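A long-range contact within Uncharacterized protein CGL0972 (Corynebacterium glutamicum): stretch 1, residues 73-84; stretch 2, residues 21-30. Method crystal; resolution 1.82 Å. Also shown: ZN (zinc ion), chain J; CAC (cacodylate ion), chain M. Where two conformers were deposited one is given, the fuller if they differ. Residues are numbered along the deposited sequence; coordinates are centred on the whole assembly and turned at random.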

# COMPACT_ATOMS: atom_id res chain seq x y z
N ALA A 73 -1.35 -2.66 -5.64
CA ALA A 73 -0.29 -1.99 -6.41
C ALA A 73 0.61 -1.14 -5.53
O ALA A 73 1.83 -1.10 -5.74
CB ALA A 73 -0.90 -1.14 -7.51
N LEU A 74 0.02 -0.45 -4.55
CA LEU A 74 0.80 0.40 -3.65
C LEU A 74 1.68 -0.45 -2.72
O LEU A 74 2.85 -0.11 -2.46
CB LEU A 74 -0.14 1.36 -2.90
CG LEU A 74 0.48 2.49 -2.08
CD1 LEU A 74 1.51 3.29 -2.87
CD2 LEU A 74 -0.65 3.41 -1.51
N ALA A 75 1.16 -1.60 -2.27
CA ALA A 75 1.92 -2.48 -1.40
C ALA A 75 3.07 -3.08 -2.18
O ALA A 75 4.16 -3.25 -1.63
CB ALA A 75 1.03 -3.57 -0.82
N ASP A 76 2.83 -3.37 -3.46
CA ASP A 76 3.91 -3.81 -4.37
C ASP A 76 5.04 -2.76 -4.45
O ASP A 76 6.22 -3.12 -4.41
CB ASP A 76 3.40 -4.08 -5.79
CG ASP A 76 2.65 -5.41 -5.90
OD1 ASP A 76 2.67 -6.20 -4.93
OD2 ASP A 76 2.07 -5.67 -6.98
N ARG A 77 4.67 -1.48 -4.61
CA ARG A 77 5.66 -0.42 -4.66
C ARG A 77 6.44 -0.30 -3.34
O ARG A 77 7.66 -0.11 -3.36
CB ARG A 77 5.04 0.91 -5.12
CG ARG A 77 4.33 0.75 -6.48
CD ARG A 77 3.94 2.07 -7.13
NE ARG A 77 2.82 2.74 -6.47
CZ ARG A 77 1.53 2.54 -6.75
NH1 ARG A 77 1.15 1.68 -7.69
NH2 ARG A 77 0.61 3.22 -6.09
N ALA A 78 5.74 -0.47 -2.22
CA ALA A 78 6.38 -0.53 -0.92
C ALA A 78 7.39 -1.68 -0.80
O ALA A 78 8.48 -1.51 -0.25
CB ALA A 78 5.36 -0.63 0.16
N GLN A 79 7.05 -2.84 -1.34
CA GLN A 79 7.97 -3.98 -1.29
C GLN A 79 9.22 -3.69 -2.10
O GLN A 79 10.34 -3.97 -1.65
CB GLN A 79 7.29 -5.26 -1.78
CG GLN A 79 8.17 -6.49 -1.62
CD GLN A 79 7.55 -7.74 -2.20
OE1 GLN A 79 6.33 -7.92 -2.14
NE2 GLN A 79 8.39 -8.63 -2.74
N THR A 80 9.03 -3.10 -3.28
CA THR A 80 10.15 -2.71 -4.14
C THR A 80 11.07 -1.75 -3.39
O THR A 80 12.30 -1.85 -3.48
CB THR A 80 9.66 -2.11 -5.47
OG1 THR A 80 8.82 -3.07 -6.13
CG2 THR A 80 10.84 -1.81 -6.39
N CYS A 81 10.45 -0.87 -2.60
CA CYS A 81 11.18 0.10 -1.77
C CYS A 81 11.80 -0.51 -0.51
O CYS A 81 12.39 0.22 0.29
CB CYS A 81 10.24 1.28 -1.37
SG CYS A 81 10.07 2.53 -2.62
N GLY A 82 11.64 -1.82 -0.34
CA GLY A 82 12.17 -2.59 0.80
C GLY A 82 11.45 -2.37 2.12
O GLY A 82 12.03 -2.60 3.19
N LEU A 83 10.18 -1.95 2.05
CA LEU A 83 9.40 -1.58 3.23
C LEU A 83 8.59 -2.72 3.85
O LEU A 83 8.20 -2.65 5.02
CB LEU A 83 8.46 -0.40 2.87
CG LEU A 83 9.12 0.81 2.20
CD1 LEU A 83 8.12 1.94 1.93
CD2 LEU A 83 10.32 1.32 3.04
N VAL A 84 8.33 -3.77 3.07
CA VAL A 84 7.57 -4.93 3.52
C VAL A 84 8.20 -6.20 2.94
O VAL A 84 8.94 -6.13 1.94
CB VAL A 84 6.06 -4.86 3.13
CG1 VAL A 84 5.36 -3.69 3.84
CG2 VAL A 84 5.87 -4.76 1.62
ZN ZN J . 11.62 1.90 8.00
AS CAC M . 10.68 0.68 10.58
O1 CAC M . 10.00 -0.55 9.55
O2 CAC M . 11.09 2.06 9.62
C1 CAC M . 9.35 1.19 11.93
C2 CAC M . 12.29 0.05 11.51
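Stretch 2 (21-30) ACGILEGGLK

A disulfide staples the two stretches together where the helix of stretch 1 has just ended: Cys81 SG lies 2.1 Å from Cys22 SG, with a chi3 of -69°, and both cysteines adopt the m rotamer (chi1 -82° and -70°). Both CA-to-CB bonds point toward the opposing stretch, and the backbones are close here, the CA atoms of Cys81 and Cys22 being 5.4 Å apart, against 7.3 Å for the CA atoms of Ala78 and Leu25.

Stretch 2 is helical throughout, in a helix extending beyond both ends, with phi/psi values close to -65/-40 and an unbroken series of i to i+4 backbone hydrogen bonds from Leu25 N to Ala21 O through Lys30 N to Glu26 O. It runs obliquely against helix 73-80, closer to antiparallel than parallel, with a signed crossing angle of -126° and a closest axial approach of 10.2 Å. The register descends in stretch 1 from Cys81 to Leu74 as it rises in stretch 2: Cys81 faces Cys22, Ala78 lies near Leu25, and Leu74 reaches Leu25 and Leu29.

Leu25 is the hub of the apolar packing. In its t,p rotamer it places CD1 3.8 Å from Leu74 CD1, while its CD2 lies 3.8 Å from Ala78 CA and 3.9 Å from Cys81 SG, so that the leucine packs beside the disulfide. One turn further on, Leu29 CD1 meets Ala78 CB at 4.1 Å and Leu29 CD2 meets Leu74 CD2 at 4.2 Å. The CA-to-CB bond of Leu74 points sideways, but the end of its side chain comes nearer to stretch 2.

Beyond Cys81 the chain leaves the helix through a Schellman motif. Gly82, with phi/psi of 73/25, takes up the positive phi that glycine accommodates readily, and the turn is closed by Gly82 N to Gln79 O (2.8 Å) and Leu83 N to Ala78 O (2.9 Å). After the reversal the CA-to-CB bond of Leu83 points toward stretch 2, where its CD1 packs 4.0 Å from Leu25 CD2 and its CD2 approaches Glu26 OE1 at 3.5 Å. No hydrogen bond crosses between the stretches; the disulfide and apolar contacts hold an interface of 397 Å², both sides summed.

Glu26 OE2 also binds the zinc ion at 1.9 Å and forms a salt bridge with Lys30 NZ at 3.5 Å. Lys30 NZ also donates a 2.7 Å hydrogen bond to O2 of the cacodylate, probably from the crystallisation liquor, which coordinates the zinc through O2 at 1.7 Å.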

# COMPACT_ATOMS: atom_id res chain seq x y z
N ALA A 21 12.39 8.99 -2.85
CA ALA A 21 11.04 8.57 -3.18
C ALA A 21 10.52 7.49 -2.23
O ALA A 21 9.37 7.55 -1.78
CB ALA A 21 10.96 8.11 -4.64
N CYS A 22 11.35 6.49 -1.95
CA CYS A 22 10.96 5.41 -1.05
C CYS A 22 10.74 5.91 0.37
O CYS A 22 9.89 5.39 1.09
CB CYS A 22 12.00 4.28 -1.07
SG CYS A 22 11.94 3.41 -2.65
N GLY A 23 11.54 6.87 0.79
CA GLY A 23 11.38 7.44 2.13
C GLY A 23 10.12 8.29 2.28
O GLY A 23 9.52 8.35 3.36
N ILE A 24 9.75 9.01 1.22
CA ILE A 24 8.46 9.73 1.22
C ILE A 24 7.30 8.71 1.30
O ILE A 24 6.33 8.89 2.05
CB ILE A 24 8.33 10.61 -0.05
CG1 ILE A 24 9.37 11.73 0.02
CG2 ILE A 24 6.85 11.14 -0.22
CD1 ILE A 24 9.49 12.54 -1.30
N LEU A 25 7.39 7.65 0.50
CA LEU A 25 6.39 6.60 0.53
C LEU A 25 6.30 6.00 1.94
O LEU A 25 5.19 5.83 2.48
CB LEU A 25 6.74 5.50 -0.48
CG LEU A 25 5.85 4.25 -0.47
CD1 LEU A 25 4.42 4.63 -0.83
CD2 LEU A 25 6.37 3.19 -1.43
N GLU A 26 7.46 5.73 2.55
CA GLU A 26 7.46 5.07 3.87
C GLU A 26 6.86 5.99 4.95
O GLU A 26 6.00 5.56 5.73
CB GLU A 26 8.87 4.64 4.27
CG GLU A 26 8.86 4.00 5.67
CD GLU A 26 10.16 3.36 6.07
OE1 GLU A 26 11.23 3.61 5.47
OE2 GLU A 26 10.10 2.60 7.04
N GLY A 27 7.29 7.26 4.98
CA GLY A 27 6.72 8.26 5.91
C GLY A 27 5.21 8.37 5.71
O GLY A 27 4.42 8.33 6.67
N GLY A 28 4.79 8.48 4.45
CA GLY A 28 3.36 8.66 4.17
C GLY A 28 2.52 7.46 4.61
O GLY A 28 1.42 7.65 5.16
N LEU A 29 3.03 6.24 4.41
CA LEU A 29 2.31 5.04 4.82
C LEU A 29 2.29 4.89 6.35
O LEU A 29 1.29 4.42 6.90
CB LEU A 29 2.91 3.77 4.17
CG LEU A 29 2.82 3.72 2.62
CD1 LEU A 29 3.55 2.48 2.15
CD2 LEU A 29 1.38 3.70 2.12
N LYS A 30 3.37 5.30 7.02
CA LYS A 30 3.36 5.33 8.49
C LYS A 30 2.35 6.35 8.99
O LYS A 30 1.57 6.06 9.90
CB LYS A 30 4.73 5.65 9.06
CG LYS A 30 5.77 4.51 8.86
CD LYS A 30 7.11 4.92 9.39
CE LYS A 30 8.06 3.73 9.45
NZ LYS A 30 9.37 4.07 10.14